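Local coordinates for D-ribulose-5-phosphate 3-epimerase, putative (Plasmodium falciparum, PDB 1TQX), which probably catalyses the interconversion of D-ribulose 5-phosphate and D-xylulose 5-phosphate, using one divalent metal ion per subunit, at residues E33-D38 against K63-D68; F67-M72 against K84-L89; N114-I119 against L138-L143. All coordinates share one frame; numbering follows the deposited sequence.

Contact 1 of 3, residues E33-D38 against K63-D68; sequences EWIHLD and KSIFFD. With ZN (zinc ion), chain D.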
# COMPACT_ATOMS: atom_id res chain seq x y z
N GLU A 33 8.17 9.25 -2.86
CA GLU A 33 7.36 10.01 -1.91
C GLU A 33 6.98 9.20 -0.66
O GLU A 33 6.96 9.73 0.45
CB GLU A 33 6.07 10.50 -2.58
CG GLU A 33 6.27 11.49 -3.75
CD GLU A 33 6.54 10.82 -5.09
OE1 GLU A 33 6.69 11.55 -6.09
OE2 GLU A 33 6.61 9.57 -5.16
N TRP A 34 6.68 7.92 -0.86
CA TRP A 34 6.27 7.03 0.21
C TRP A 34 7.21 5.83 0.31
O TRP A 34 7.92 5.51 -0.64
CB TRP A 34 4.87 6.47 -0.07
CG TRP A 34 3.71 7.42 0.05
CD1 TRP A 34 3.73 8.78 0.03
CD2 TRP A 34 2.33 7.05 0.17
NE1 TRP A 34 2.45 9.28 0.13
CE2 TRP A 34 1.58 8.24 0.22
CE3 TRP A 34 1.66 5.81 0.24
CZ2 TRP A 34 0.18 8.24 0.34
CZ3 TRP A 34 0.27 5.81 0.36
CH2 TRP A 34 -0.45 7.02 0.40
N ILE A 35 7.21 5.18 1.47
CA ILE A 35 7.98 3.96 1.67
C ILE A 35 6.90 2.98 2.13
O ILE A 35 6.20 3.23 3.11
CB ILE A 35 9.13 4.11 2.72
CG1 ILE A 35 10.02 2.86 2.69
CG2 ILE A 35 8.57 4.33 4.13
CD1 ILE A 35 10.73 2.66 1.36
N HIS A 36 6.73 1.89 1.38
CA HIS A 36 5.70 0.90 1.67
C HIS A 36 6.23 -0.21 2.58
O HIS A 36 7.12 -0.97 2.19
CB HIS A 36 5.18 0.30 0.36
CG HIS A 36 3.90 -0.46 0.51
ND1 HIS A 36 2.69 0.17 0.69
CD2 HIS A 36 3.64 -1.78 0.50
CE1 HIS A 36 1.74 -0.74 0.79
NE2 HIS A 36 2.29 -1.93 0.68
N LEU A 37 5.65 -0.30 3.77
CA LEU A 37 6.08 -1.27 4.77
C LEU A 37 5.09 -2.41 4.99
O LEU A 37 4.05 -2.23 5.63
CB LEU A 37 6.33 -0.53 6.10
CG LEU A 37 7.26 0.68 5.95
CD1 LEU A 37 7.08 1.67 7.11
CD2 LEU A 37 8.70 0.18 5.88
N ASP A 38 5.42 -3.59 4.47
CA ASP A 38 4.56 -4.77 4.61
C ASP A 38 4.76 -5.54 5.91
O ASP A 38 5.82 -6.11 6.15
CB ASP A 38 4.78 -5.74 3.44
CG ASP A 38 4.24 -5.20 2.13
OD1 ASP A 38 3.11 -4.69 2.13
OD2 ASP A 38 4.93 -5.31 1.10
N LYS A 63 13.70 11.13 6.83
CA LYS A 63 13.39 12.54 6.86
C LYS A 63 11.95 12.82 6.48
O LYS A 63 11.05 12.71 7.31
CB LYS A 63 14.35 13.30 5.93
CG LYS A 63 15.78 13.31 6.45
CD LYS A 63 16.75 14.04 5.53
CE LYS A 63 16.96 13.27 4.24
NZ LYS A 63 18.03 13.89 3.40
N SER A 64 11.72 13.17 5.22
CA SER A 64 10.37 13.49 4.77
C SER A 64 9.53 12.32 4.25
O SER A 64 8.31 12.45 4.15
CB SER A 64 10.43 14.56 3.67
OG SER A 64 11.05 15.74 4.13
N ILE A 65 10.15 11.19 3.95
CA ILE A 65 9.38 10.08 3.39
C ILE A 65 8.19 9.62 4.25
O ILE A 65 8.31 9.42 5.46
CB ILE A 65 10.31 8.90 3.02
CG1 ILE A 65 9.63 8.03 1.96
CG2 ILE A 65 10.68 8.09 4.26
CD1 ILE A 65 10.59 7.16 1.16
N PHE A 66 7.05 9.47 3.59
CA PHE A 66 5.76 9.07 4.17
C PHE A 66 5.74 7.57 4.52
O PHE A 66 6.03 6.73 3.67
CB PHE A 66 4.69 9.39 3.12
CG PHE A 66 3.26 9.19 3.57
CD1 PHE A 66 2.47 10.29 3.91
CD2 PHE A 66 2.66 7.93 3.51
CE1 PHE A 66 1.10 10.14 4.16
CE2 PHE A 66 1.29 7.77 3.76
CZ PHE A 66 0.51 8.88 4.09
N PHE A 67 5.40 7.24 5.76
CA PHE A 67 5.35 5.85 6.21
C PHE A 67 4.00 5.21 5.90
O PHE A 67 3.00 5.48 6.56
CB PHE A 67 5.65 5.77 7.71
CG PHE A 67 7.12 5.67 8.04
CD1 PHE A 67 8.06 6.50 7.42
CD2 PHE A 67 7.57 4.77 9.00
CE1 PHE A 67 9.42 6.41 7.75
CE2 PHE A 67 8.93 4.67 9.34
CZ PHE A 67 9.85 5.50 8.71
N ASP A 68 3.99 4.34 4.89
CA ASP A 68 2.78 3.66 4.46
C ASP A 68 2.84 2.19 4.91
O ASP A 68 3.53 1.37 4.30
CB ASP A 68 2.66 3.81 2.94
CG ASP A 68 1.51 3.04 2.36
OD1 ASP A 68 0.42 3.01 2.97
OD2 ASP A 68 1.70 2.49 1.25
ZN ZN D . 1.74 -4.10 0.61

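Contact 2 of 3, residues F67-M72 against K84-L89; sequences FDVHLM and KTSNQL. With ZN (zinc ion), chain D.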
# COMPACT_ATOMS: atom_id res chain seq x y z
N PHE A 67 5.40 7.24 5.76
CA PHE A 67 5.35 5.85 6.21
C PHE A 67 4.00 5.21 5.90
O PHE A 67 3.00 5.48 6.56
CB PHE A 67 5.65 5.77 7.71
CG PHE A 67 7.12 5.67 8.04
CD1 PHE A 67 8.06 6.50 7.42
CD2 PHE A 67 7.57 4.77 9.00
CE1 PHE A 67 9.42 6.41 7.75
CE2 PHE A 67 8.93 4.67 9.34
CZ PHE A 67 9.85 5.50 8.71
N ASP A 68 3.99 4.34 4.89
CA ASP A 68 2.78 3.66 4.46
C ASP A 68 2.84 2.19 4.91
O ASP A 68 3.53 1.37 4.30
CB ASP A 68 2.66 3.81 2.94
CG ASP A 68 1.51 3.04 2.36
OD1 ASP A 68 0.42 3.01 2.97
OD2 ASP A 68 1.70 2.49 1.25
N VAL A 69 2.12 1.88 5.97
CA VAL A 69 2.11 0.53 6.54
C VAL A 69 0.94 -0.34 6.10
O VAL A 69 -0.22 -0.01 6.35
CB VAL A 69 2.13 0.59 8.10
CG1 VAL A 69 2.36 -0.81 8.66
CG2 VAL A 69 3.22 1.54 8.58
N HIS A 70 1.26 -1.46 5.45
CA HIS A 70 0.25 -2.39 4.98
C HIS A 70 0.19 -3.53 6.00
O HIS A 70 1.09 -4.36 6.07
CB HIS A 70 0.63 -2.94 3.60
CG HIS A 70 -0.36 -3.90 3.02
ND1 HIS A 70 -0.17 -4.52 1.81
CD2 HIS A 70 -1.55 -4.35 3.50
CE1 HIS A 70 -1.19 -5.32 1.56
NE2 HIS A 70 -2.04 -5.24 2.57
N LEU A 71 -0.89 -3.56 6.78
CA LEU A 71 -1.07 -4.57 7.81
C LEU A 71 -1.73 -5.85 7.31
O LEU A 71 -2.95 -5.96 7.29
CB LEU A 71 -1.89 -3.99 8.97
CG LEU A 71 -1.27 -2.77 9.66
CD1 LEU A 71 -2.31 -2.06 10.53
CD2 LEU A 71 -0.07 -3.21 10.49
N MET A 72 -0.92 -6.81 6.88
CA MET A 72 -1.45 -8.10 6.42
C MET A 72 -1.38 -8.97 7.67
O MET A 72 -0.60 -9.92 7.74
CB MET A 72 -0.58 -8.68 5.31
CG MET A 72 -0.76 -7.97 3.98
SD MET A 72 0.39 -8.52 2.69
CE MET A 72 1.66 -7.27 2.81
N LYS A 84 2.06 4.95 16.05
CA LYS A 84 1.64 6.35 16.06
C LYS A 84 2.53 7.28 15.23
O LYS A 84 2.07 8.33 14.78
CB LYS A 84 1.60 6.89 17.50
CG LYS A 84 0.59 6.22 18.43
CD LYS A 84 0.55 6.96 19.77
CE LYS A 84 -0.29 6.26 20.81
NZ LYS A 84 0.36 5.03 21.36
N THR A 85 3.80 6.92 15.04
CA THR A 85 4.69 7.78 14.27
C THR A 85 4.64 7.55 12.76
O THR A 85 5.31 8.25 12.02
CB THR A 85 6.17 7.66 14.75
OG1 THR A 85 6.64 6.32 14.54
CG2 THR A 85 6.29 8.03 16.23
N SER A 86 3.86 6.57 12.31
CA SER A 86 3.73 6.30 10.88
C SER A 86 2.75 7.31 10.26
O SER A 86 2.27 8.21 10.95
CB SER A 86 3.26 4.87 10.63
OG SER A 86 4.32 3.95 10.89
N ASN A 87 2.45 7.17 8.97
CA ASN A 87 1.56 8.11 8.29
C ASN A 87 0.21 7.53 7.85
O ASN A 87 -0.82 8.19 7.94
CB ASN A 87 2.28 8.74 7.10
CG ASN A 87 3.34 9.72 7.54
OD1 ASN A 87 3.03 10.81 8.03
ND2 ASN A 87 4.60 9.34 7.38
N GLN A 88 0.23 6.30 7.35
CA GLN A 88 -1.01 5.64 6.96
C GLN A 88 -0.97 4.19 7.38
O GLN A 88 0.07 3.53 7.26
CB GLN A 88 -1.25 5.69 5.45
CG GLN A 88 -2.45 4.83 5.02
CD GLN A 88 -2.86 5.06 3.58
OE1 GLN A 88 -3.84 5.74 3.30
NE2 GLN A 88 -2.12 4.48 2.64
N LEU A 89 -2.09 3.71 7.90
CA LEU A 89 -2.21 2.32 8.31
C LEU A 89 -3.30 1.72 7.43
O LEU A 89 -4.43 2.23 7.39
CB LEU A 89 -2.62 2.21 9.79
CG LEU A 89 -1.67 2.79 10.84
CD1 LEU A 89 -2.18 2.40 12.24
CD2 LEU A 89 -0.24 2.28 10.64
ZN ZN D . 1.74 -4.10 0.61

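Contact 3 of 3, residues N114-I119 against L138-L143; sequences NLWCGI and LINTVL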
# COMPACT_ATOMS: atom_id res chain seq x y z
N ASN A 114 -4.94 10.71 14.05
CA ASN A 114 -4.38 11.63 13.06
C ASN A 114 -3.52 10.90 12.04
O ASN A 114 -2.42 11.35 11.68
CB ASN A 114 -3.56 12.73 13.75
CG ASN A 114 -4.41 13.61 14.64
OD1 ASN A 114 -5.50 14.03 14.25
ND2 ASN A 114 -3.93 13.88 15.85
N LEU A 115 -4.03 9.77 11.57
CA LEU A 115 -3.35 8.96 10.58
C LEU A 115 -4.26 8.75 9.39
O LEU A 115 -5.48 8.80 9.53
CB LEU A 115 -3.01 7.58 11.18
CG LEU A 115 -2.05 7.51 12.36
CD1 LEU A 115 -2.16 6.14 13.04
CD2 LEU A 115 -0.64 7.75 11.87
N TRP A 116 -3.68 8.53 8.22
CA TRP A 116 -4.48 8.24 7.04
C TRP A 116 -4.92 6.79 7.23
O TRP A 116 -4.22 6.01 7.87
CB TRP A 116 -3.63 8.34 5.77
CG TRP A 116 -3.60 9.70 5.14
CD1 TRP A 116 -3.75 10.90 5.77
CD2 TRP A 116 -3.39 9.99 3.76
NE1 TRP A 116 -3.64 11.93 4.86
CE2 TRP A 116 -3.43 11.40 3.62
CE3 TRP A 116 -3.18 9.20 2.61
CZ2 TRP A 116 -3.25 12.03 2.38
CZ3 TRP A 116 -3.01 9.83 1.38
CH2 TRP A 116 -3.04 11.24 1.28
N CYS A 117 -6.09 6.44 6.69
CA CYS A 117 -6.57 5.07 6.81
C CYS A 117 -6.77 4.43 5.45
O CYS A 117 -7.42 4.99 4.57
CB CYS A 117 -7.89 5.00 7.59
SG CYS A 117 -8.62 3.32 7.65
N GLY A 118 -6.18 3.25 5.28
CA GLY A 118 -6.33 2.54 4.03
C GLY A 118 -7.01 1.21 4.31
O GLY A 118 -6.96 0.70 5.43
N ILE A 119 -7.67 0.66 3.30
CA ILE A 119 -8.31 -0.63 3.45
C ILE A 119 -7.94 -1.43 2.20
O ILE A 119 -7.97 -0.90 1.09
CB ILE A 119 -9.86 -0.52 3.60
CG1 ILE A 119 -10.42 -1.88 4.03
CG2 ILE A 119 -10.50 -0.08 2.29
CD1 ILE A 119 -11.89 -1.84 4.45
N LEU A 138 -14.24 8.00 5.36
CA LEU A 138 -13.21 7.76 6.36
C LEU A 138 -11.94 7.14 5.77
O LEU A 138 -10.88 7.18 6.38
CB LEU A 138 -13.75 6.82 7.45
CG LEU A 138 -14.82 7.39 8.38
CD1 LEU A 138 -15.49 6.26 9.14
CD2 LEU A 138 -14.17 8.38 9.34
N ILE A 139 -12.07 6.56 4.58
CA ILE A 139 -10.95 5.90 3.91
C ILE A 139 -10.19 6.80 2.96
O ILE A 139 -10.75 7.35 2.01
CB ILE A 139 -11.44 4.65 3.13
CG1 ILE A 139 -12.24 3.72 4.05
CG2 ILE A 139 -10.25 3.91 2.53
CD1 ILE A 139 -11.48 3.23 5.26
N ASN A 140 -8.89 6.95 3.20
CA ASN A 140 -8.03 7.77 2.36
C ASN A 140 -7.53 7.00 1.14
O ASN A 140 -7.33 7.57 0.06
CB ASN A 140 -6.81 8.25 3.15
CG ASN A 140 -7.17 9.18 4.29
OD1 ASN A 140 -7.40 10.37 4.09
ND2 ASN A 140 -7.24 8.63 5.49
N THR A 141 -7.33 5.69 1.31
CA THR A 141 -6.79 4.86 0.24
C THR A 141 -7.37 3.44 0.23
O THR A 141 -7.61 2.85 1.28
CB THR A 141 -5.26 4.68 0.41
OG1 THR A 141 -4.63 5.95 0.56
CG2 THR A 141 -4.67 3.94 -0.79
N VAL A 142 -7.58 2.91 -0.97
CA VAL A 142 -8.03 1.54 -1.13
C VAL A 142 -6.86 0.85 -1.83
O VAL A 142 -6.42 1.29 -2.90
CB VAL A 142 -9.28 1.40 -2.01
CG1 VAL A 142 -9.55 -0.08 -2.29
CG2 VAL A 142 -10.48 2.00 -1.30
N LEU A 143 -6.34 -0.21 -1.22
CA LEU A 143 -5.21 -0.94 -1.79
C LEU A 143 -5.74 -2.19 -2.49
O LEU A 143 -6.15 -3.15 -1.84
CB LEU A 143 -4.23 -1.33 -0.67
CG LEU A 143 -2.83 -1.87 -1.01
CD1 LEU A 143 -2.05 -2.06 0.30
CD2 LEU A 143 -2.92 -3.18 -1.75

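Contact 1 of 3, residues E33-D38 against K63-D68
Asp68 reaches across to Trp34 and His36 of the neighbouring parallel strand. Its CB lies 3.5 Å from Trp34 CE3. CG stands anti to the backbone N (chi1 175°), where it meets Trp34 CE3 and His36 ND1. OD1 comes near Trp34 CZ3. OD2 takes the N-H of His36 ND1 at 2.6 Å and also accepts from Gln177. The His36 donor lies above the carboxylate plane, while OD2 sits in the plane of the imidazole. Held at ND1 by this bond and at NE2 by zinc, 2.2 Å away, the His36 ring has its rotation fixed. Asp38 OD1 binds the same zinc at 2.1 Å, and His70 and Asp179 complete the site. Asp68 is thus a second-shell residue. Its negative charge probably makes His36 a stronger ligand.

Further back on the same face, Phe66 forms an offset stack on the five-membered ring of Trp34, with planes 11° apart. Phe66 CD2 lies over the indole. On the other face, Leu37 CD1 packs on Phe67 CD2 at 3.7 Å, and Ile65 CD1 on Ile35 CB. Backbone bonds such as Leu37 N to Asp68 O join the strands. These are the two strands of a beta-alpha-beta unit of the TIM barrel. Helix 52-58 covers Leu37 and Phe67 from outside; Trp34 touches strand 7-10 and Gln88 of strand 88-92.

Contact 2 of 3, residues F67-M72 against K84-L89
Phe67 O is gripped by two successive backbone donors, Gln88 N and Asn87 N, both at 3.0 Å. Val69 N, two residues on, returns a bond to Gln88 O at 2.9 Å. Beside these backbone bonds, Gln88 extends next to Asp68 and points the same way. Its CG is anti to the backbone N (chi1 172°), and NE2 gives a fairly straight bond of 3.0 Å to Asp68 OD1. The amide and carboxylate planes are 59° apart, and NE2 lies above the carboxylate plane. Gln88 OE1 is hydrogen-bonded to Thr141, so both ends of the buried amide are used. Strands 66-72 and 88-92 are neighbours in the parallel TIM barrel, with Asp68 and Gln88 on its inner face together with the zinc ligand His70. His70 ND1 binds zinc at 2.3 Å, and Met72 CG lies over one face of its ring. The outer face is looser. Ser86 OG sits 3.5 Å from Val69 CG2 and at the edge of the Phe67 ring. Leu89 CD2 meets Val69 CB at 3.9 Å, and Leu71 CD1 only approaches Leu89 CB at 4.3 Å. Segment 84-89 is loop up to Asn87; its exposed start, around Thr85, is the solvent side.

Contact 3 of 3, residues N114-I119 against L138-L143
Trp116 CG lies beside its own backbone N (chi1 -90°), and Asn140 CG does likewise (chi1 -65°). These turns set the two CG atoms 3.7 Å apart; the second torsions turn the amide flat over one face of the indole. The two planes are 10° apart and stacked, though the side chains cross at about a right angle. On the outer face of the barrel, Cys117 SG touches Ile139 CD1 at 3.7 Å. Ile119 CG2 meets the CG2 atoms of both Ile139 and Val142, at 4.0 Å for Ile139. Helix 131-134, which lies between the two strands in sequence, packs on Ile119, Ile139 and Val142, so this is a beta-alpha-beta unit of the TIM barrel.

Cys117 O accepts a bond from Asn140 N at 2.8 Å and a weak one from Thr141 N. Parallel pairing then continues with Ile119 N to Thr141 O and Leu143 N to Ile119 O. Gly118 CA comes within 3.0 Å of Thr141 O as a CA-H...O contact. The side toward the helix is apolar apart from the thiol; the inner face is mixed, with Trp116, Leu143 and the buried Thr141 hydroxyl, which is satisfied from strand 88-92.

The three contacts pair successive strands of one TIM barrel. Contacts 1 and 2 share Phe67 and Asp68 on strand 66-72, and their centres are 8 Å apart. Leu37 O and His70 N, 2.9 Å apart, probably form a further backbone bond between them. Between them, contacts 1 and 2 supply three of the four zinc ligands; Asp179 is the fourth. Contact 3 supplies none, but Leu143 CD1 lies 3.4 Å from His70 ND1 and 4.0 Å from His36 CE1, so it helps line the site. A polar chain across the barrel interior runs from His36 through Asp68 and Gln88 to Thr141. Trp34 CZ2 and Trp116 CZ3, 3.7 Å apart, bring contacts 1 and 3 together.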